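Local coordinates for protein N-terminus Plasma serine protease inhibitor (Homo sapiens, PDB 3DY0) that inhibits serine proteases in blood plasma and other body fluids in a heparin-dependent manner, trapping them irreversibly once its reactive-centre loop is cut, at residues A[28-33]-A[313-318]; A[165-170]-A[326-331]; A[197-202]-A[264-269]. All coordinates share one frame; numbering follows the deposited sequence.

Contact 1. Residues A[28-33]-A[313-318]; sequences NIFFSP and HKAVVE
Phe30 lays its ring against the strand containing Ala315, Val316 and Val317. Its CG is anti to the backbone N (chi1 -165°), which carries the ring out to that strand. Val317 covers one face: its CG1 stands 3.8 Å from the ring centroid, nearly on the ring normal, in a CH-pi contact. Its CB lies over the same ring, 3.3 Å from CZ of Phe30. Farther round, CE2 of Phe30 comes within 3.4 Å of Val316 O, while CD2 meets the methyl of Ala315 at 3.6 Å. That methyl is also 3.6 Å from Phe30 O, a buried carbonyl for which the model contains no partner. Phe31 follows with its ring turned the other way, onto Leu20 of helix 12-23, and gives this contact its CB, which sits 3.6 Å from His313 NE2. Strand 29-31 crosses strand 307-319 steeply, at 107°, and packs over it without pairing. In the serpin fold this short strand, an edge strand of sheet B as in other serpins, lies across the face of the large sheet A that carries His313, Ala315 and Val317. It ladders antiparallel with the separate bound peptide, probably the C-terminal fragment left by reactive-centre cleavage. Ser32 then turns the chain into helix 33-45. Its backbone N-H points almost straight at His313 NE2 (3.2 Å, 171° at the hydrogen), though tilted out of the imidazole plane. Because NE2 accepts here, and ND1 is hydrogen-bonded to Thr330 OG1, the ring is gripped at both nitrogens, consistent with a neutral imidazole protonated at ND1. The hydroxyl of Ser32 turns elsewhere: OG caps the helix at Ser35 N and also bonds to the peptide backbone.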
ATOM      1  N   ASN A  28      14.355   1.568   3.743  1.00 11.62           N
ATOM      2  CA  ASN A  28      13.424   1.373   2.644  1.00 10.13           C
ATOM      3  C   ASN A  28      12.019   1.508   3.204  1.00  9.96           C
ATOM      4  O   ASN A  28      11.762   1.161   4.357  1.00 10.56           O
ATOM      5  CB  ASN A  28      13.553  -0.026   2.034  1.00  8.98           C
ATOM      6  CG  ASN A  28      14.856  -0.233   1.300  1.00  9.93           C
ATOM      7  OD1 ASN A  28      15.399   0.694   0.699  1.00 13.04           O
ATOM      8  ND2 ASN A  28      15.359  -1.462   1.325  1.00 10.84           N
ATOM      9  N   ILE A  29      11.116   2.012   2.372  0.50  9.15           N
ATOM     10  CA  ILE A  29       9.718   2.173   2.739  0.50  9.47           C
ATOM     11  C   ILE A  29       8.917   1.561   1.607  0.50  9.10           C
ATOM     12  O   ILE A  29       9.251   1.747   0.440  0.50  9.55           O
ATOM     13  CB  ILE A  29       9.298   3.654   2.831  0.50  9.38           C
ATOM     14  CG1 ILE A  29      10.132   4.384   3.878  0.50 10.03           C
ATOM     15  CG2 ILE A  29       7.814   3.749   3.174  0.50  9.59           C
ATOM     16  CD1 ILE A  29       9.833   5.859   3.948  0.50 12.24           C
ATOM     17  N   PHE A  30       7.877   0.810   1.943  1.00  8.27           N
ATOM     18  CA  PHE A  30       7.031   0.229   0.908  1.00  8.91           C
ATOM     19  C   PHE A  30       5.700  -0.217   1.471  1.00  8.63           C
ATOM     20  O   PHE A  30       5.645  -1.002   2.418  1.00  9.06           O
ATOM     21  CB  PHE A  30       7.708  -0.952   0.203  1.00  7.88           C
ATOM     22  CG  PHE A  30       7.026  -1.336  -1.084  1.00  8.85           C
ATOM     23  CD1 PHE A  30       7.123  -0.511  -2.204  1.00  8.17           C
ATOM     24  CD2 PHE A  30       6.224  -2.471  -1.155  1.00  8.52           C
ATOM     25  CE1 PHE A  30       6.418  -0.814  -3.375  1.00  8.97           C
ATOM     26  CE2 PHE A  30       5.517  -2.781  -2.319  1.00 10.23           C
ATOM     27  CZ  PHE A  30       5.614  -1.948  -3.430  1.00  9.32           C
ATOM     28  N   PHE A  31       4.620   0.297   0.895  1.00  7.48           N
ATOM     29  CA  PHE A  31       3.290  -0.084   1.349  1.00  7.71           C
ATOM     30  C   PHE A  31       2.265   0.116   0.256  1.00  7.36           C
ATOM     31  O   PHE A  31       2.564   0.708  -0.783  1.00  7.67           O
ATOM     32  CB  PHE A  31       2.880   0.713   2.605  1.00  7.54           C
ATOM     33  CG  PHE A  31       2.661   2.193   2.370  1.00  8.02           C
ATOM     34  CD1 PHE A  31       3.740   3.070   2.290  1.00  7.87           C
ATOM     35  CD2 PHE A  31       1.369   2.712   2.285  1.00  8.11           C
ATOM     36  CE1 PHE A  31       3.541   4.445   2.135  1.00  9.44           C
ATOM     37  CE2 PHE A  31       1.150   4.093   2.130  1.00  8.05           C
ATOM     38  CZ  PHE A  31       2.241   4.960   2.057  1.00  8.88           C
ATOM     39  N   SER A  32       1.063  -0.409   0.479  1.00  5.77           N
ATOM     40  CA  SER A  32      -0.025  -0.250  -0.477  1.00  5.32           C
ATOM     41  C   SER A  32      -1.062   0.700   0.095  1.00  6.74           C
ATOM     42  O   SER A  32      -1.804   0.350   1.015  1.00  6.26           O
ATOM     43  CB  SER A  32      -0.707  -1.584  -0.789  1.00  6.34           C
ATOM     44  OG  SER A  32      -1.868  -1.344  -1.572  1.00  7.53           O
ATOM     45  N   PRO A  33      -1.133   1.925  -0.444  1.00  7.21           N
ATOM     46  CA  PRO A  33      -2.109   2.892   0.053  1.00  7.85           C
ATOM     47  C   PRO A  33      -3.543   2.365  -0.044  1.00  8.49           C
ATOM     48  O   PRO A  33      -4.337   2.517   0.888  1.00  9.53           O
ATOM     49  CB  PRO A  33      -1.873   4.106  -0.844  1.00  7.54           C
ATOM     50  CG  PRO A  33      -0.392   4.029  -1.112  1.00  6.77           C
ATOM     51  CD  PRO A  33      -0.206   2.552  -1.406  1.00  7.41           C
ATOM     52  N   HIS A 313       0.579  -4.492   8.554  1.00  8.56           N
ATOM     53  CA  HIS A 313       0.668  -4.339   7.106  1.00  8.16           C
ATOM     54  C   HIS A 313       1.999  -4.912   6.638  1.00  9.05           C
ATOM     55  O   HIS A 313       3.033  -4.688   7.267  1.00 10.29           O
ATOM     56  CB  HIS A 313       0.599  -2.856   6.704  1.00  8.28           C
ATOM     57  CG  HIS A 313       0.532  -2.632   5.220  1.00  9.41           C
ATOM     58  ND1 HIS A 313      -0.599  -2.895   4.479  1.00  8.34           N
ATOM     59  CD2 HIS A 313       1.462  -2.188   4.341  1.00  7.54           C
ATOM     60  CE1 HIS A 313      -0.366  -2.622   3.206  1.00  9.83           C
ATOM     61  NE2 HIS A 313       0.878  -2.192   3.095  1.00  7.75           N
ATOM     62  N   LYS A 314       1.965  -5.664   5.544  1.00  8.51           N
ATOM     63  CA  LYS A 314       3.174  -6.231   4.963  1.00  8.05           C
ATOM     64  C   LYS A 314       3.039  -6.017   3.469  1.00  8.00           C
ATOM     65  O   LYS A 314       1.994  -6.313   2.890  1.00  8.10           O
ATOM     66  CB  LYS A 314       3.280  -7.728   5.261  1.00  9.99           C
ATOM     67  CG  LYS A 314       4.496  -8.405   4.634  1.00 15.43           C
ATOM     68  CD  LYS A 314       5.793  -7.850   5.194  1.00 19.79           C
ATOM     69  CE  LYS A 314       7.000  -8.567   4.597  1.00 20.64           C
ATOM     70  NZ  LYS A 314       6.963 -10.030   4.883  1.00 22.45           N
ATOM     71  N   ALA A 315       4.089  -5.488   2.852  1.00  7.61           N
ATOM     72  CA  ALA A 315       4.079  -5.226   1.419  1.00  7.63           C
ATOM     73  C   ALA A 315       5.444  -5.566   0.835  1.00  8.47           C
ATOM     74  O   ALA A 315       6.473  -5.319   1.461  1.00  8.97           O
ATOM     75  CB  ALA A 315       3.751  -3.762   1.167  1.00  8.95           C
ATOM     76  N   VAL A 316       5.448  -6.133  -0.368  1.00  7.46           N
ATOM     77  CA  VAL A 316       6.697  -6.506  -1.022  1.00  8.53           C
ATOM     78  C   VAL A 316       6.645  -6.140  -2.497  1.00  8.76           C
ATOM     79  O   VAL A 316       5.566  -6.063  -3.092  1.00  8.66           O
ATOM     80  CB  VAL A 316       6.979  -8.037  -0.914  1.00  9.15           C
ATOM     81  CG1 VAL A 316       6.987  -8.476   0.541  1.00  9.53           C
ATOM     82  CG2 VAL A 316       5.941  -8.819  -1.706  1.00 10.06           C
ATOM     83  N   VAL A 317       7.814  -5.895  -3.078  1.00  8.38           N
ATOM     84  CA  VAL A 317       7.895  -5.575  -4.496  1.00  9.15           C
ATOM     85  C   VAL A 317       9.174  -6.139  -5.092  1.00  8.70           C
ATOM     86  O   VAL A 317      10.213  -6.175  -4.433  1.00  8.77           O
ATOM     87  CB  VAL A 317       7.852  -4.042  -4.755  1.00  7.26           C
ATOM     88  CG1 VAL A 317       9.073  -3.363  -4.165  1.00  9.24           C
ATOM     89  CG2 VAL A 317       7.756  -3.780  -6.263  1.00 10.15           C
ATOM     90  N   GLU A 318       9.072  -6.604  -6.333  1.00  7.51           N
ATOM     91  CA  GLU A 318      10.205  -7.143  -7.074  1.00  9.12           C
ATOM     92  C   GLU A 318      10.200  -6.427  -8.414  1.00  8.63           C
ATOM     93  O   GLU A 318       9.194  -6.442  -9.123  1.00  9.56           O
ATOM     94  CB  GLU A 318      10.038  -8.645  -7.322  1.00 12.54           C
ATOM     95  CG  GLU A 318       9.865  -9.478  -6.069  1.00 16.28           C
ATOM     96  CD  GLU A 318       9.453 -10.905  -6.374  1.00 19.45           C
ATOM     97  OE1 GLU A 318       9.263 -11.685  -5.417  1.00 22.06           O
ATOM     98  OE2 GLU A 318       9.316 -11.249  -7.568  1.00 21.62           O
TER

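Contact 2. Residues A[165-170]-A[326-331]; sequences NYIFFK and AAAATG
The N-H of Phe169 makes the shortest bond of this pairing, reaching Ala326 O at 2.7 Å and approaching nearly along the C=O axis. In return, Ala326 N bonds to Phe169 O, and this reciprocal pair is repeated two residues along by Ile167 with Ala328 and again by Asn165 with Thr330. Six backbone bonds therefore join the strands, which run almost exactly antiparallel at 178°. Between these rungs lie the non-hydrogen-bonded pairs Phe168 with Ala327 and Tyr166 with Ala329, where alpha carbons take up weak C-H...O contacts such as Ala329 CA to Asn165 O at 3.1 Å. In a cleaved serpin, the amino-terminal part of the cut reactive-centre loop enters the large sheet as an extra strand, and the position of 323-335 between 159-172 and 307-319 matches that inserted strand. Ala326 to Ala329 put one methyl after another on the two faces. Of Ile167, the CG2 branch meets the methyl of Ala328 at 3.7 Å, while CG1, anti to the backbone N (chi1 179°), leads away. On the other face, CD1 of Phe168 skirts the methyl of Ala327 at 4.1 Å. The ring of Phe169 shares the face of Ile167 and turns aside from its partner strand after brushing Ala326 CB with CD1 at 4.3 Å; it stacks edge-to-face on Tyr223. At the far end of the ladder, Asn165 and Thr330 put their polar groups toward helix 33-45. There Ser35 OG is hydrogen-bonded to both Asn165 OD1 and Thr330 OG1, while the amide ND2 of Asn165 bonds to Asn95 OD1 on the neighbouring strand 90-99.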
ATOM      1  N   ASN A 165      -7.351  -7.578   4.203  1.00  9.29           N
ATOM      2  CA  ASN A 165      -7.418  -7.032   2.858  1.00  8.62           C
ATOM      3  C   ASN A 165      -6.117  -7.472   2.220  1.00  8.04           C
ATOM      4  O   ASN A 165      -5.075  -7.501   2.875  1.00  8.62           O
ATOM      5  CB  ASN A 165      -7.476  -5.507   2.802  1.00  9.56           C
ATOM      6  CG  ASN A 165      -7.228  -4.984   1.386  1.00  8.96           C
ATOM      7  OD1 ASN A 165      -6.087  -4.758   0.986  1.00  9.75           O
ATOM      8  ND2 ASN A 165      -8.297  -4.834   0.613  1.00  8.78           N
ATOM      9  N   TYR A 166      -6.183  -7.839   0.950  1.00  7.48           N
ATOM     10  CA  TYR A 166      -4.986  -8.247   0.231  1.00  8.50           C
ATOM     11  C   TYR A 166      -5.019  -7.621  -1.144  1.00  8.06           C
ATOM     12  O   TYR A 166      -6.085  -7.294  -1.669  1.00  9.38           O
ATOM     13  CB  TYR A 166      -4.928  -9.772   0.087  1.00 10.34           C
ATOM     14  CG  TYR A 166      -6.039 -10.347  -0.765  1.00 12.39           C
ATOM     15  CD1 TYR A 166      -5.962 -10.326  -2.159  1.00 14.47           C
ATOM     16  CD2 TYR A 166      -7.190 -10.865  -0.177  1.00 13.16           C
ATOM     17  CE1 TYR A 166      -7.008 -10.803  -2.944  1.00 15.01           C
ATOM     18  CE2 TYR A 166      -8.238 -11.343  -0.951  1.00 13.43           C
ATOM     19  CZ  TYR A 166      -8.141 -11.308  -2.331  1.00 15.46           C
ATOM     20  OH  TYR A 166      -9.189 -11.765  -3.098  1.00 17.15           O
ATOM     21  N   ILE A 167      -3.838  -7.443  -1.715  1.00  7.84           N
ATOM     22  CA  ILE A 167      -3.716  -6.904  -3.057  1.00  8.46           C
ATOM     23  C   ILE A 167      -2.540  -7.609  -3.720  1.00  7.68           C
ATOM     24  O   ILE A 167      -1.500  -7.842  -3.091  1.00  7.86           O
ATOM     25  CB  ILE A 167      -3.501  -5.360  -3.044  1.00  6.56           C
ATOM     26  CG1 ILE A 167      -3.367  -4.841  -4.479  1.00  9.65           C
ATOM     27  CG2 ILE A 167      -2.277  -5.001  -2.207  1.00  8.40           C
ATOM     28  CD1 ILE A 167      -3.331  -3.321  -4.591  1.00 10.96           C
ATOM     29  N   PHE A 168      -2.724  -7.994  -4.978  1.00  8.13           N
ATOM     30  CA  PHE A 168      -1.669  -8.657  -5.735  1.00  9.18           C
ATOM     31  C   PHE A 168      -1.572  -8.022  -7.115  1.00  8.39           C
ATOM     32  O   PHE A 168      -2.578  -7.879  -7.814  1.00  9.32           O
ATOM     33  CB  PHE A 168      -1.948 -10.152  -5.900  1.00 10.31           C
ATOM     34  CG  PHE A 168      -0.922 -10.854  -6.749  1.00 10.01           C
ATOM     35  CD1 PHE A 168       0.319 -11.196  -6.221  1.00 11.86           C
ATOM     36  CD2 PHE A 168      -1.176 -11.118  -8.089  1.00 12.35           C
ATOM     37  CE1 PHE A 168       1.296 -11.788  -7.020  1.00 13.79           C
ATOM     38  CE2 PHE A 168      -0.203 -11.710  -8.898  1.00 12.48           C
ATOM     39  CZ  PHE A 168       1.034 -12.043  -8.360  1.00 12.98           C
ATOM     40  N   PHE A 169      -0.353  -7.650  -7.501  1.00  7.87           N
ATOM     41  CA  PHE A 169      -0.099  -7.018  -8.790  1.00  8.92           C
ATOM     42  C   PHE A 169       1.073  -7.676  -9.508  1.00  8.62           C
ATOM     43  O   PHE A 169       2.134  -7.898  -8.925  1.00 10.43           O
ATOM     44  CB  PHE A 169       0.190  -5.523  -8.573  1.00  8.34           C
ATOM     45  CG  PHE A 169       0.671  -4.794  -9.800  1.00  9.24           C
ATOM     46  CD1 PHE A 169       2.033  -4.666 -10.064  1.00  9.92           C
ATOM     47  CD2 PHE A 169      -0.237  -4.198 -10.671  1.00 10.72           C
ATOM     48  CE1 PHE A 169       2.485  -3.951 -11.176  1.00 10.75           C
ATOM     49  CE2 PHE A 169       0.208  -3.481 -11.787  1.00 11.77           C
ATOM     50  CZ  PHE A 169       1.566  -3.358 -12.038  1.00 10.85           C
ATOM     51  N   LYS A 170       0.870  -8.005 -10.777  1.00 10.23           N
ATOM     52  CA  LYS A 170       1.937  -8.591 -11.573  1.00 11.23           C
ATOM     53  C   LYS A 170       1.760  -8.096 -12.990  1.00 11.33           C
ATOM     54  O   LYS A 170       0.690  -8.244 -13.575  1.00 12.71           O
ATOM     55  CB  LYS A 170       1.887 -10.120 -11.556  1.00 14.26           C
ATOM     56  CG  LYS A 170       2.961 -10.746 -12.445  1.00 17.36           C
ATOM     57  CD  LYS A 170       2.952 -12.264 -12.389  1.00 21.75           C
ATOM     58  CE  LYS A 170       3.943 -12.843 -13.390  1.00 25.81           C
ATOM     59  NZ  LYS A 170       3.894 -14.332 -13.417  1.00 28.23           N
ATOM     60  N   ALA A 326       4.158  -7.086  -7.177  1.00  9.37           N
ATOM     61  CA  ALA A 326       3.993  -6.375  -5.916  1.00  9.01           C
ATOM     62  C   ALA A 326       2.774  -6.936  -5.213  1.00  8.64           C
ATOM     63  O   ALA A 326       1.788  -7.309  -5.851  1.00 10.54           O
ATOM     64  CB  ALA A 326       3.817  -4.876  -6.158  1.00  9.10           C
ATOM     65  N   ALA A 327       2.835  -6.994  -3.893  1.00  8.56           N
ATOM     66  CA  ALA A 327       1.711  -7.517  -3.143  1.00  9.08           C
ATOM     67  C   ALA A 327       1.725  -6.943  -1.749  1.00  8.37           C
ATOM     68  O   ALA A 327       2.746  -6.460  -1.279  1.00  8.12           O
ATOM     69  CB  ALA A 327       1.787  -9.033  -3.075  1.00  8.46           C
ATOM     70  N   ALA A 328       0.576  -6.995  -1.091  1.00  8.52           N
ATOM     71  CA  ALA A 328       0.474  -6.491   0.265  1.00  7.49           C
ATOM     72  C   ALA A 328      -0.788  -7.026   0.917  1.00  8.05           C
ATOM     73  O   ALA A 328      -1.707  -7.493   0.243  1.00  9.01           O
ATOM     74  CB  ALA A 328       0.448  -4.959   0.262  1.00  9.16           C
ATOM     75  N   ALA A 329      -0.815  -6.966   2.241  1.00  6.62           N
ATOM     76  CA  ALA A 329      -1.981  -7.395   2.986  1.00  6.99           C
ATOM     77  C   ALA A 329      -2.019  -6.586   4.267  1.00  7.11           C
ATOM     78  O   ALA A 329      -0.975  -6.177   4.789  1.00  8.05           O
ATOM     79  CB  ALA A 329      -1.909  -8.893   3.300  1.00  9.08           C
ATOM     80  N   THR A 330      -3.227  -6.331   4.752  1.00  7.48           N
ATOM     81  CA  THR A 330      -3.423  -5.583   5.983  1.00  8.60           C
ATOM     82  C   THR A 330      -4.335  -6.432   6.858  1.00  9.51           C
ATOM     83  O   THR A 330      -5.400  -6.860   6.415  1.00  9.25           O
ATOM     84  CB  THR A 330      -4.097  -4.222   5.712  1.00  8.92           C
ATOM     85  OG1 THR A 330      -3.288  -3.462   4.807  1.00  7.38           O
ATOM     86  CG2 THR A 330      -4.270  -3.438   7.006  1.00 10.11           C
ATOM     87  N   GLY A 331      -3.891  -6.703   8.082  1.00  8.25           N
ATOM     88  CA  GLY A 331      -4.689  -7.495   8.998  1.00  9.20           C
ATOM     89  C   GLY A 331      -5.089  -6.642  10.181  1.00  8.29           C
ATOM     90  O   GLY A 331      -4.233  -6.186  10.942  1.00  8.78           O
TER

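Contact 3. Residues A[197-202]-A[264-269]; sequences VPMMSR and ELYLPK
Met199 packs its bent side chain alongside Pro268 and against Tyr266, forming the apolar centre of an antiparallel ladder between strands 194-211 and 259-277. The ladder belongs to the smaller serpin sheet usually called sheet C; strand 183-188 continues it beyond Val197 and Met199, and a strand of the bound peptide pairs in parallel with Glu264, Leu265 and Tyr266. Met199 and Pro268 point the same way, with Met199 SD 3.6 Å from the ring carbon CD of the proline. One atom back, Met199 CG meets Tyr266 CB at 3.8 Å, near the plane of the aromatic ring and at its edge. Ser201 comes over a face of that ring instead, its CB 3.3 Å from Tyr266 CE1; OG is held between the backbone N and carbonyl carbon (chi1 70°) and bonds to Gly181 O. On the opposite side of the sheet Met200 touches Leu267 CD2 with its terminal methyl CE at 3.9 Å, and its side chain crosses that of Lys269 at about a right angle. Backbone bonds flank these groups. Met200 and Leu267 are bonded reciprocally, and Met200 N to Leu267 O is short at 2.7 Å, although the donor stands 41° out of the carbonyl plane. Lys269 N to Pro198 O is straighter, at 169° about the hydrogen. Toward the other end, Arg202 pairs with Leu265 through reciprocal backbone bonds. At the polar edge the two carboxylate oxygens of Glu264 part ways. OE2 is turned to the bound peptide, whose basic side chain completes a salt bridge with it; OE1 accepts from the hydroxyl OH of Tyr266 at 2.7 Å, met from above the carboxylate plane.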
ATOM      1  N   VAL A 197      24.899  -2.946  -6.874  1.00 14.40           N
ATOM      2  CA  VAL A 197      23.584  -3.387  -7.336  1.00 13.18           C
ATOM      3  C   VAL A 197      23.570  -3.707  -8.824  1.00 13.13           C
ATOM      4  O   VAL A 197      24.385  -3.190  -9.585  1.00 13.19           O
ATOM      5  CB  VAL A 197      22.501  -2.301  -7.104  1.00 13.48           C
ATOM      6  CG1 VAL A 197      22.516  -1.843  -5.658  1.00 15.76           C
ATOM      7  CG2 VAL A 197      22.732  -1.114  -8.049  1.00 14.04           C
ATOM      8  N   PRO A 198      22.650  -4.586  -9.257  1.00 11.73           N
ATOM      9  CA  PRO A 198      22.576  -4.920 -10.681  1.00 12.59           C
ATOM     10  C   PRO A 198      21.833  -3.731 -11.287  1.00 11.72           C
ATOM     11  O   PRO A 198      20.707  -3.449 -10.886  1.00 13.43           O
ATOM     12  CB  PRO A 198      21.721  -6.188 -10.712  1.00 14.07           C
ATOM     13  CG  PRO A 198      21.746  -6.697  -9.286  1.00 15.80           C
ATOM     14  CD  PRO A 198      21.741  -5.438  -8.475  1.00 15.15           C
ATOM     15  N   MET A 199      22.460  -3.026 -12.221  1.00 11.39           N
ATOM     16  CA  MET A 199      21.825  -1.861 -12.834  1.00 11.12           C
ATOM     17  C   MET A 199      21.320  -2.189 -14.230  1.00 11.67           C
ATOM     18  O   MET A 199      22.108  -2.501 -15.126  1.00 11.36           O
ATOM     19  CB  MET A 199      22.827  -0.702 -12.902  1.00 10.89           C
ATOM     20  CG  MET A 199      22.250   0.632 -13.358  1.00 10.84           C
ATOM     21  SD  MET A 199      21.180   1.416 -12.120  1.00 10.66           S
ATOM     22  CE  MET A 199      22.391   1.951 -10.911  1.00 12.12           C
ATOM     23  N   MET A 200      20.004  -2.127 -14.408  1.00 10.63           N
ATOM     24  CA  MET A 200      19.391  -2.408 -15.703  1.00  8.99           C
ATOM     25  C   MET A 200      19.492  -1.148 -16.540  1.00 10.28           C
ATOM     26  O   MET A 200      19.675  -0.056 -16.004  1.00 11.05           O
ATOM     27  CB  MET A 200      17.912  -2.768 -15.538  1.00  9.35           C
ATOM     28  CG  MET A 200      17.636  -3.803 -14.471  1.00  9.93           C
ATOM     29  SD  MET A 200      15.897  -4.264 -14.437  1.00 11.10           S
ATOM     30  CE  MET A 200      15.126  -2.721 -13.879  1.00 12.75           C
ATOM     31  N   SER A 201      19.372  -1.295 -17.852  1.00 12.31           N
ATOM     32  CA  SER A 201      19.446  -0.128 -18.716  1.00 13.49           C
ATOM     33  C   SER A 201      18.736  -0.319 -20.038  1.00 14.48           C
ATOM     34  O   SER A 201      18.695  -1.420 -20.587  1.00 15.61           O
ATOM     35  CB  SER A 201      20.903   0.240 -18.993  1.00 17.32           C
ATOM     36  OG  SER A 201      21.518  -0.725 -19.827  1.00 20.54           O
ATOM     37  N   ARG A 202      18.167   0.768 -20.548  0.50 14.25           N
ATOM     38  CA  ARG A 202      17.458   0.736 -21.819  0.50 14.25           C
ATOM     39  C   ARG A 202      17.293   2.152 -22.356  0.50 14.39           C
ATOM     40  O   ARG A 202      16.784   3.028 -21.658  0.50 13.73           O
ATOM     41  CB  ARG A 202      16.084   0.083 -21.646  0.50 16.51           C
ATOM     42  CG  ARG A 202      15.297  -0.049 -22.942  0.50 19.62           C
ATOM     43  CD  ARG A 202      14.045   0.809 -22.933  0.50 22.37           C
ATOM     44  NE  ARG A 202      13.006   0.287 -22.048  0.50 25.02           N
ATOM     45  CZ  ARG A 202      11.834   0.880 -21.842  0.50 24.69           C
ATOM     46  NH1 ARG A 202      11.550   2.020 -22.454  0.50 26.29           N
ATOM     47  NH2 ARG A 202      10.943   0.335 -21.029  0.50 25.91           N
ATOM     48  N   GLU A 264      18.630   7.451 -21.823  1.00 13.74           N
ATOM     49  CA  GLU A 264      19.429   6.240 -21.702  1.00 13.95           C
ATOM     50  C   GLU A 264      19.198   6.020 -20.208  1.00 13.10           C
ATOM     51  O   GLU A 264      19.905   6.581 -19.368  1.00 13.34           O
ATOM     52  CB  GLU A 264      20.908   6.511 -21.988  1.00 19.16           C
ATOM     53  CG  GLU A 264      21.772   5.255 -21.955  1.00 24.70           C
ATOM     54  CD  GLU A 264      23.230   5.525 -22.292  1.00 27.18           C
ATOM     55  OE1 GLU A 264      24.028   4.565 -22.264  1.00 30.16           O
ATOM     56  OE2 GLU A 264      23.580   6.689 -22.584  1.00 29.60           O
ATOM     57  N   LEU A 265      18.167   5.244 -19.888  1.00 11.14           N
ATOM     58  CA  LEU A 265      17.778   4.992 -18.504  1.00 11.79           C
ATOM     59  C   LEU A 265      18.489   3.837 -17.823  1.00 11.14           C
ATOM     60  O   LEU A 265      18.560   2.737 -18.364  1.00 12.36           O
ATOM     61  CB  LEU A 265      16.267   4.744 -18.429  1.00 10.61           C
ATOM     62  CG  LEU A 265      15.691   4.451 -17.040  1.00 11.25           C
ATOM     63  CD1 LEU A 265      15.798   5.700 -16.170  1.00 11.67           C
ATOM     64  CD2 LEU A 265      14.238   4.010 -17.168  1.00 12.70           C
ATOM     65  N   TYR A 266      18.992   4.107 -16.621  1.00  9.56           N
ATOM     66  CA  TYR A 266      19.671   3.109 -15.805  1.00 10.48           C
ATOM     67  C   TYR A 266      18.855   3.001 -14.522  1.00  8.64           C
ATOM     68  O   TYR A 266      18.718   3.968 -13.781  1.00  9.58           O
ATOM     69  CB  TYR A 266      21.105   3.554 -15.518  1.00 11.36           C
ATOM     70  CG  TYR A 266      22.009   3.415 -16.726  1.00 14.54           C
ATOM     71  CD1 TYR A 266      22.733   2.243 -16.949  1.00 16.93           C
ATOM     72  CD2 TYR A 266      22.103   4.436 -17.669  1.00 15.61           C
ATOM     73  CE1 TYR A 266      23.529   2.091 -18.086  1.00 16.68           C
ATOM     74  CE2 TYR A 266      22.893   4.294 -18.807  1.00 16.29           C
ATOM     75  CZ  TYR A 266      23.603   3.120 -19.010  1.00 18.32           C
ATOM     76  OH  TYR A 266      24.381   2.975 -20.141  1.00 20.11           O
ATOM     77  N   LEU A 267      18.302   1.817 -14.288  1.00  8.14           N
ATOM     78  CA  LEU A 267      17.458   1.572 -13.125  1.00  9.12           C
ATOM     79  C   LEU A 267      17.873   0.270 -12.465  1.00  8.07           C
ATOM     80  O   LEU A 267      18.007  -0.756 -13.126  1.00  8.82           O
ATOM     81  CB  LEU A 267      15.997   1.464 -13.564  1.00  9.45           C
ATOM     82  CG  LEU A 267      14.938   1.228 -12.487  1.00 10.75           C
ATOM     83  CD1 LEU A 267      14.719   2.506 -11.703  1.00 11.58           C
ATOM     84  CD2 LEU A 267      13.629   0.792 -13.149  1.00 11.72           C
ATOM     85  N   PRO A 268      18.058   0.288 -11.145  1.00  8.59           N
ATOM     86  CA  PRO A 268      18.461  -0.955 -10.493  1.00  8.80           C
ATOM     87  C   PRO A 268      17.397  -2.040 -10.466  1.00 10.91           C
ATOM     88  O   PRO A 268      16.191  -1.757 -10.470  1.00  8.71           O
ATOM     89  CB  PRO A 268      18.781  -0.515  -9.063  1.00  9.59           C
ATOM     90  CG  PRO A 268      19.108   0.937  -9.187  1.00 11.16           C
ATOM     91  CD  PRO A 268      18.113   1.420 -10.205  1.00  6.64           C
ATOM     92  N   LYS A 269      17.853  -3.288 -10.470  0.50 10.38           N
ATOM     93  CA  LYS A 269      16.953  -4.423 -10.349  0.50 12.07           C
ATOM     94  C   LYS A 269      16.914  -4.516  -8.831  0.50 11.31           C
ATOM     95  O   LYS A 269      17.965  -4.521  -8.186  0.50 12.35           O
ATOM     96  CB  LYS A 269      17.580  -5.692 -10.928  0.50 13.83           C
ATOM     97  CG  LYS A 269      16.686  -6.920 -10.801  0.50 17.27           C
ATOM     98  CD  LYS A 269      17.460  -8.210 -11.012  0.50 18.61           C
ATOM     99  CE  LYS A 269      18.144  -8.248 -12.364  0.50 19.59           C
ATOM    100  NZ  LYS A 269      18.902  -9.516 -12.537  0.50 20.71           N
TER

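From the N terminus the chain first passes 28-33, whose partner 313-318 comes 280 residues later, so contact 1 closes a loop over most of the chain. Segment 165-170 lies within that span, but its partner 326-331 lies beyond it, and contacts 1 and 2 therefore cross. Their centres are 9 Å apart, and they touch through the adjacent strands 307-319 and 323-335. Contact 3, joining 197-202 to 264-269, is the shortest closure and falls within both larger spans. It pairs two neighbouring strands of the smaller sheet about 21 Å from contact 1, centre to centre; strand 259-277 then runs on to pair with 307-319 in the large sheet.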